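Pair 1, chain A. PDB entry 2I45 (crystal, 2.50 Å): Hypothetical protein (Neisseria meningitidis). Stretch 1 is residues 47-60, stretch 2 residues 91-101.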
# COMPACT_ATOMS: atom_id res chain seq x y z
N TYR A 47 -19.01 -1.72 -5.91
CA TYR A 47 -17.57 -1.64 -6.34
C TYR A 47 -16.72 -2.77 -5.77
O TYR A 47 -17.00 -3.93 -6.02
CB TYR A 47 -16.86 -0.18 -5.89
N SER A 48 -15.68 -2.37 -5.01
CA SER A 48 -14.87 -3.32 -4.24
C SER A 48 -14.16 -2.49 -3.17
O SER A 48 -14.30 -1.29 -3.20
CB SER A 48 -13.92 -4.04 -5.19
OG SER A 48 -12.78 -3.17 -5.43
N ASP A 49 -13.42 -3.06 -2.21
CA ASP A 49 -12.87 -2.20 -1.16
C ASP A 49 -11.64 -1.56 -1.69
O ASP A 49 -11.09 -2.08 -2.64
CB ASP A 49 -12.51 -2.93 0.12
CG ASP A 49 -13.70 -3.54 0.79
OD1 ASP A 49 -13.50 -4.47 1.61
OD2 ASP A 49 -14.86 -3.13 0.49
N LYS A 50 -11.23 -0.44 -1.11
CA LYS A 50 -10.04 0.29 -1.58
C LYS A 50 -9.14 0.62 -0.41
O LYS A 50 -9.62 0.98 0.68
CB LYS A 50 -10.45 1.57 -2.34
CG LYS A 50 -11.32 1.35 -3.65
CD LYS A 50 -12.48 2.47 -3.85
CE LYS A 50 -13.97 1.96 -3.39
NZ LYS A 50 -15.15 2.76 -3.88
N VAL A 51 -7.83 0.48 -0.59
CA VAL A 51 -6.92 0.82 0.47
C VAL A 51 -6.44 2.14 -0.03
O VAL A 51 -6.40 2.29 -1.23
CB VAL A 51 -5.78 -0.15 0.56
CG1 VAL A 51 -4.75 0.39 1.57
CG2 VAL A 51 -6.29 -1.61 0.93
N LEU A 52 -6.13 3.09 0.86
CA LEU A 52 -5.73 4.43 0.47
C LEU A 52 -4.46 4.71 1.17
O LEU A 52 -4.33 4.50 2.37
CB LEU A 52 -6.73 5.50 0.95
CG LEU A 52 -8.26 5.69 0.70
CD1 LEU A 52 -8.60 7.16 0.25
CD2 LEU A 52 -8.82 4.70 -0.26
N PHE A 53 -3.47 5.22 0.44
CA PHE A 53 -2.25 5.43 1.13
C PHE A 53 -1.76 6.84 0.81
O PHE A 53 -1.66 7.23 -0.35
CB PHE A 53 -1.26 4.27 0.85
CG PHE A 53 0.17 4.59 1.23
CD1 PHE A 53 0.50 4.98 2.51
CD2 PHE A 53 1.19 4.45 0.29
CE1 PHE A 53 1.84 5.28 2.90
CE2 PHE A 53 2.51 4.75 0.63
CZ PHE A 53 2.84 5.19 1.96
N ALA A 54 -1.49 7.62 1.85
CA ALA A 54 -1.24 9.02 1.63
C ALA A 54 0.20 9.09 1.46
O ALA A 54 0.97 9.25 2.48
CB ALA A 54 -1.65 9.83 2.79
N VAL A 55 0.57 8.96 0.19
CA VAL A 55 1.99 8.97 -0.19
C VAL A 55 2.63 10.28 0.20
O VAL A 55 3.62 10.28 0.87
CB VAL A 55 2.30 8.69 -1.67
CG1 VAL A 55 3.77 8.67 -1.88
CG2 VAL A 55 1.67 7.35 -2.13
N GLU A 56 2.05 11.40 -0.23
CA GLU A 56 2.68 12.72 0.16
C GLU A 56 1.55 13.70 0.44
O GLU A 56 0.52 13.64 -0.28
CB GLU A 56 3.58 13.24 -0.93
CG GLU A 56 4.12 14.57 -0.60
CD GLU A 56 4.87 15.21 -1.76
OE1 GLU A 56 4.78 14.65 -2.90
OE2 GLU A 56 5.53 16.28 -1.53
N GLY A 57 1.70 14.51 1.49
CA GLY A 57 0.63 15.40 1.97
C GLY A 57 -0.49 14.76 2.78
O GLY A 57 -0.60 13.55 2.83
N ASP A 58 -1.36 15.57 3.39
CA ASP A 58 -2.49 14.98 4.17
C ASP A 58 -3.84 15.06 3.48
O ASP A 58 -4.03 15.84 2.60
CB ASP A 58 -2.56 15.57 5.58
CG ASP A 58 -1.18 15.77 6.18
OD1 ASP A 58 -0.24 15.10 5.69
OD2 ASP A 58 -1.01 16.60 7.11
N MSE A 59 -4.77 14.22 3.85
CA MSE A 59 -6.09 14.27 3.29
C MSE A 59 -7.10 13.83 4.38
O MSE A 59 -6.71 13.44 5.49
CB MSE A 59 -6.17 13.47 1.97
CG MSE A 59 -5.81 12.06 2.08
SE MSE A 59 -6.48 10.86 0.63
CE MSE A 59 -8.36 11.08 0.95
N ALA A 60 -8.38 13.97 4.11
CA ALA A 60 -9.43 13.38 4.97
C ALA A 60 -10.50 12.67 4.15
O ALA A 60 -10.57 12.84 2.93
CB ALA A 60 -10.08 14.43 5.87
N ASN A 91 -4.54 21.01 1.80
CA ASN A 91 -3.45 21.55 0.98
C ASN A 91 -2.88 20.64 -0.12
O ASN A 91 -1.80 20.90 -0.64
CB ASN A 91 -2.36 22.05 1.90
CG ASN A 91 -2.85 23.19 2.70
OD1 ASN A 91 -3.08 24.26 2.15
ND2 ASN A 91 -3.13 22.96 3.97
N GLY A 92 -3.60 19.58 -0.47
CA GLY A 92 -3.14 18.70 -1.54
C GLY A 92 -2.49 17.40 -1.08
O GLY A 92 -1.67 17.42 -0.18
N CYS A 93 -2.84 16.30 -1.72
CA CYS A 93 -2.40 14.99 -1.31
C CYS A 93 -2.17 14.14 -2.54
O CYS A 93 -3.08 14.06 -3.43
CB CYS A 93 -3.50 14.27 -0.54
SG CYS A 93 -2.95 12.69 0.19
N SER A 94 -1.01 13.46 -2.56
CA SER A 94 -0.78 12.36 -3.50
C SER A 94 -1.07 11.03 -2.86
O SER A 94 -0.55 10.73 -1.79
CB SER A 94 0.66 12.39 -3.95
OG SER A 94 0.93 13.68 -4.46
N LEU A 95 -1.86 10.21 -3.56
CA LEU A 95 -2.48 9.07 -2.94
C LEU A 95 -2.54 7.85 -3.83
O LEU A 95 -2.93 7.95 -4.99
CB LEU A 95 -3.92 9.49 -2.60
CG LEU A 95 -5.08 8.46 -2.62
CD1 LEU A 95 -5.16 7.63 -1.34
CD2 LEU A 95 -6.42 9.14 -2.74
N VAL A 96 -2.22 6.68 -3.27
CA VAL A 96 -2.46 5.43 -3.96
C VAL A 96 -3.72 4.75 -3.47
O VAL A 96 -3.90 4.52 -2.26
CB VAL A 96 -1.32 4.41 -3.79
CG1 VAL A 96 -1.66 3.16 -4.64
CG2 VAL A 96 -0.03 5.00 -4.19
N LEU A 97 -4.58 4.43 -4.40
CA LEU A 97 -5.64 3.50 -4.11
C LEU A 97 -5.29 2.11 -4.56
O LEU A 97 -4.66 1.98 -5.61
CB LEU A 97 -6.92 3.89 -4.84
CG LEU A 97 -7.97 4.61 -4.00
CD1 LEU A 97 -7.67 6.11 -3.94
CD2 LEU A 97 -9.38 4.34 -4.53
N ILE A 98 -5.74 1.08 -3.83
CA ILE A 98 -5.52 -0.31 -4.21
C ILE A 98 -6.81 -1.17 -4.20
O ILE A 98 -7.59 -1.11 -3.27
CB ILE A 98 -4.42 -0.99 -3.33
CG1 ILE A 98 -3.11 -0.25 -3.47
CG2 ILE A 98 -4.18 -2.39 -3.73
CD1 ILE A 98 -2.69 0.52 -2.24
N GLU A 99 -6.99 -2.01 -5.20
CA GLU A 99 -8.09 -2.92 -5.19
C GLU A 99 -7.68 -4.21 -5.81
O GLU A 99 -6.69 -4.22 -6.49
CB GLU A 99 -9.24 -2.34 -5.99
CG GLU A 99 -8.84 -1.53 -7.24
CD GLU A 99 -10.10 -1.02 -8.00
OE1 GLU A 99 -10.83 -1.88 -8.62
OE2 GLU A 99 -10.32 0.23 -7.92
N LEU A 100 -8.41 -5.29 -5.50
CA LEU A 100 -8.49 -6.52 -6.34
C LEU A 100 -9.11 -6.17 -7.73
O LEU A 100 -9.60 -5.03 -7.94
CB LEU A 100 -9.28 -7.68 -5.63
CG LEU A 100 -9.21 -9.09 -6.33
CD1 LEU A 100 -7.91 -9.86 -6.02
CD2 LEU A 100 -10.46 -10.08 -6.19
N SER A 101 -9.06 -7.13 -8.65
CA SER A 101 -9.75 -7.03 -9.96
C SER A 101 -10.82 -8.15 -10.17
O SER A 101 -11.79 -8.22 -9.33
CB SER A 101 -8.72 -6.99 -11.12

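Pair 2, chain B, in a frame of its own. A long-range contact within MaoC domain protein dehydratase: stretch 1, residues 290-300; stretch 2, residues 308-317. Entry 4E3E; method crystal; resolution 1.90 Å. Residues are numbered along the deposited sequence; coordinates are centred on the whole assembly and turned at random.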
# COMPACT_ATOMS: atom_id res chain seq x y z
N TYR B 290 4.73 -12.64 18.00
CA TYR B 290 3.59 -13.28 18.66
C TYR B 290 3.14 -12.39 19.80
O TYR B 290 3.88 -11.50 20.22
CB TYR B 290 4.02 -14.59 19.28
CG TYR B 290 4.44 -15.66 18.31
CD1 TYR B 290 5.76 -15.74 17.85
CD2 TYR B 290 3.53 -16.63 17.90
CE1 TYR B 290 6.15 -16.75 16.98
CE2 TYR B 290 3.90 -17.64 17.04
CZ TYR B 290 5.21 -17.69 16.58
OH TYR B 290 5.57 -18.70 15.73
N ALA B 291 1.94 -12.63 20.32
CA ALA B 291 1.43 -11.80 21.40
C ALA B 291 0.62 -12.63 22.40
O ALA B 291 0.01 -13.65 22.04
CB ALA B 291 0.58 -10.65 20.85
N TRP B 292 0.65 -12.19 23.65
CA TRP B 292 -0.29 -12.67 24.66
C TRP B 292 -0.74 -11.52 25.53
O TRP B 292 -0.04 -10.51 25.67
CB TRP B 292 0.29 -13.83 25.47
CG TRP B 292 1.47 -13.45 26.35
CD1 TRP B 292 2.83 -13.48 26.03
CD2 TRP B 292 1.41 -12.99 27.73
NE1 TRP B 292 3.59 -13.07 27.10
CE2 TRP B 292 2.80 -12.76 28.15
CE3 TRP B 292 0.39 -12.73 28.64
CZ2 TRP B 292 3.13 -12.31 29.42
CZ3 TRP B 292 0.72 -12.28 29.92
CH2 TRP B 292 2.06 -12.08 30.30
N SER B 293 -1.91 -11.66 26.13
CA SER B 293 -2.47 -10.59 26.96
C SER B 293 -2.89 -11.06 28.33
O SER B 293 -3.25 -12.23 28.52
CB SER B 293 -3.64 -9.89 26.27
OG SER B 293 -3.20 -9.31 25.04
N GLU B 294 -2.85 -10.15 29.30
CA GLU B 294 -3.40 -10.40 30.62
C GLU B 294 -4.48 -9.36 30.90
O GLU B 294 -4.30 -8.19 30.54
CB GLU B 294 -2.30 -10.29 31.67
CG GLU B 294 -2.80 -10.44 33.10
CD GLU B 294 -1.68 -10.41 34.11
OE1 GLU B 294 -0.51 -10.32 33.70
OE2 GLU B 294 -1.97 -10.47 35.32
N ILE B 295 -5.59 -9.78 31.51
CA ILE B 295 -6.56 -8.81 31.99
C ILE B 295 -6.06 -8.32 33.35
O ILE B 295 -6.18 -9.04 34.36
CB ILE B 295 -8.00 -9.39 32.11
CG1 ILE B 295 -8.45 -10.08 30.80
CG2 ILE B 295 -8.98 -8.30 32.57
CD1 ILE B 295 -8.45 -9.20 29.55
N LEU B 296 -5.47 -7.12 33.37
CA LEU B 296 -4.95 -6.51 34.61
C LEU B 296 -6.08 -6.08 35.54
O LEU B 296 -5.96 -6.18 36.77
CB LEU B 296 -4.07 -5.30 34.30
CG LEU B 296 -2.81 -5.59 33.50
CD1 LEU B 296 -2.06 -4.30 33.21
CD2 LEU B 296 -1.93 -6.61 34.23
N ALA B 297 -7.17 -5.59 34.96
CA ALA B 297 -8.26 -5.02 35.73
C ALA B 297 -9.50 -4.90 34.89
O ALA B 297 -9.43 -4.83 33.65
CB ALA B 297 -7.87 -3.64 36.26
N LYS B 298 -10.64 -4.85 35.58
CA LYS B 298 -11.93 -4.63 34.96
C LYS B 298 -12.61 -3.49 35.70
O LYS B 298 -12.67 -3.51 36.94
CB LYS B 298 -12.77 -5.91 35.02
CG LYS B 298 -14.19 -5.76 34.49
CD LYS B 298 -15.06 -7.00 34.73
CE LYS B 298 -14.59 -8.21 33.95
NZ LYS B 298 -15.48 -9.38 34.18
N MSE B 299 -13.11 -2.50 34.97
CA MSE B 299 -13.63 -1.30 35.61
C MSE B 299 -14.94 -0.93 34.96
O MSE B 299 -15.08 -1.02 33.73
CB MSE B 299 -12.60 -0.15 35.50
CG MSE B 299 -11.14 -0.68 35.40
SE MSE B 299 -9.81 0.67 34.86
CE MSE B 299 -8.27 0.26 36.05
N ALA B 300 -15.92 -0.53 35.77
CA ALA B 300 -17.17 0.04 35.27
C ALA B 300 -16.92 1.44 34.73
O ALA B 300 -16.02 2.14 35.21
CB ALA B 300 -18.22 0.11 36.39
N GLY B 308 -18.10 -1.45 29.18
CA GLY B 308 -17.19 -1.44 30.31
C GLY B 308 -15.75 -1.31 29.83
O GLY B 308 -15.48 -1.41 28.63
N ALA B 309 -14.84 -1.07 30.77
CA ALA B 309 -13.43 -0.99 30.44
C ALA B 309 -12.66 -2.19 30.95
O ALA B 309 -12.98 -2.76 32.00
CB ALA B 309 -12.82 0.29 31.01
N LEU B 310 -11.64 -2.58 30.20
CA LEU B 310 -10.66 -3.55 30.68
C LEU B 310 -9.29 -2.94 30.55
O LEU B 310 -8.96 -2.33 29.51
CB LEU B 310 -10.71 -4.84 29.87
CG LEU B 310 -11.99 -5.69 29.86
CD1 LEU B 310 -11.89 -6.76 28.78
CD2 LEU B 310 -12.27 -6.32 31.22
N ARG B 311 -8.50 -3.06 31.60
CA ARG B 311 -7.11 -2.67 31.54
C ARG B 311 -6.36 -3.93 31.12
O ARG B 311 -6.46 -4.96 31.78
CB ARG B 311 -6.59 -2.13 32.87
CG ARG B 311 -5.15 -1.62 32.78
CD ARG B 311 -4.64 -1.06 34.11
NE ARG B 311 -3.31 -0.45 33.96
CZ ARG B 311 -2.72 0.31 34.88
NH1 ARG B 311 -3.33 0.59 36.03
NH2 ARG B 311 -1.51 0.81 34.65
N VAL B 312 -5.63 -3.83 30.01
CA VAL B 312 -5.00 -4.98 29.39
C VAL B 312 -3.50 -4.75 29.29
O VAL B 312 -3.07 -3.64 28.95
CB VAL B 312 -5.58 -5.24 27.97
CG1 VAL B 312 -4.92 -6.45 27.28
CG2 VAL B 312 -7.10 -5.39 28.03
N ARG B 313 -2.72 -5.78 29.60
CA ARG B 313 -1.32 -5.82 29.21
C ARG B 313 -1.19 -6.78 28.03
O ARG B 313 -1.53 -7.96 28.15
CB ARG B 313 -0.42 -6.31 30.35
CG ARG B 313 1.06 -6.30 29.98
CD ARG B 313 1.99 -6.96 31.03
NE ARG B 313 1.73 -6.49 32.39
CZ ARG B 313 2.01 -5.27 32.85
NH1 ARG B 313 2.59 -4.35 32.07
NH2 ARG B 313 1.70 -4.96 34.10
N THR B 314 -0.70 -6.28 26.90
CA THR B 314 -0.31 -7.17 25.81
C THR B 314 1.20 -7.19 25.70
O THR B 314 1.84 -6.14 25.63
CB THR B 314 -0.97 -6.80 24.49
OG1 THR B 314 -2.41 -6.79 24.66
CG2 THR B 314 -0.59 -7.79 23.40
N VAL B 315 1.76 -8.38 25.70
CA VAL B 315 3.20 -8.57 25.61
C VAL B 315 3.50 -9.19 24.25
O VAL B 315 2.92 -10.22 23.90
CB VAL B 315 3.69 -9.52 26.72
CG1 VAL B 315 5.18 -9.79 26.59
CG2 VAL B 315 3.37 -8.93 28.09
N ALA B 316 4.37 -8.56 23.46
CA ALA B 316 4.79 -9.13 22.18
C ALA B 316 6.16 -9.79 22.33
O ALA B 316 7.05 -9.26 23.02
CB ALA B 316 4.81 -8.09 21.06
N THR B 317 6.33 -10.91 21.68
CA THR B 317 7.58 -11.63 21.71
C THR B 317 8.00 -11.94 20.30
O THR B 317 7.22 -11.93 19.41
CB THR B 317 7.47 -12.94 22.48
OG1 THR B 317 6.46 -13.75 21.93
CG2 THR B 317 7.11 -12.68 23.87

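Both pairs are two antiparallel strands joined edge to edge, with a classic bulge in the first strand. The N-to-C directions differ by 160° in pair 1 and 159° in pair 2. Fourteen central residues superpose with an RMSD of 0.4 Å.

The bulge falls at the same place in both. V55(A) matches L296(B), and E56(A) matches A297(B). In pair 1, S94(A) O accepts from E56(A) N at 3.1 Å and, weakly, from V55(A) N at 2.9 Å. In pair 2 the matching R311(B) O accepts from L296(B) N at 2.9 Å and from A297(B) N at 3.3 Å, both weak. One carbonyl thus serves two successive amides. The return bonds are alike: S94(A) N to E56(A) O is 2.8 Å, and R311(B) N to A297(B) O is 2.9 Å.

The extra residue at the bulge points its CA-to-CB bond toward the partner strand in both pairs. V55(A) is short, and its CG2 lies 3.6 Å from V96(A) CG2. L296(B) reaches out over longer partners. L296(B) CD1 is 3.9 Å from CB of R313(B), the residue matching V96(A), and sits over one face of the R313(B) guanidinium. Pair 1 has valine on valine here; pair 2 has leucine against arginine.

F53(A) and V96(A) match E294(B) and R313(B), and each couple is hydrogen-bonded through its backbone. F53(A) N to V96(A) O and E294(B) N to R313(B) O are both 2.8 Å. Pair 1 has a buried phenylalanine here, pair 2 a partly exposed glutamate.

V51(A) and I98(A) match W292(B) and V315(B) on this same face. The aliphatic couple meets at V51(A) CB to I98(A) CB, 4.2 Å. In pair 2 the indole covers its neighbour: V315(B) CB is 3.9 Å from the centroid of the W292(B) five-membered ring, over its face. The matched positions I98(A) and V315(B) are both branched aliphatic; the difference is indole against valine on the first strand.

The other face carries L52(A) and L97(A) in pair 1, S293(B) and T314(B) in pair 2. The leucines pack apolar to apolar, with L52(A) CD2 3.8 Å from L97(A) CG. The two hydroxyls instead form a hydrogen bond, S293(B) OG to T314(B) OG1, at 2.7 Å. The same cross-strand position is filled by carbon in one pair and by a polar link in the other.

A54(A) and L95(A) match I295(B) and V312(B). A54(A) is small. L95(A) CD1 lies 3.5 Å from L52(A) CB. I295(B) fills more of the space itself, with CG2 4.1 Å from L310(B) CD2 and CD1 4.3 Å from V312(B) CG2.

C93(A) matches L310(B). C93(A) SG lies 4.1 Å from A54(A) CB and 3.5 Å from CG of the selenomethionine M59(A). L310(B) also packs on K298(B), with its CD2 3.8 Å from K298(B) CG. G57(A), which matches K298(B), has no side chain.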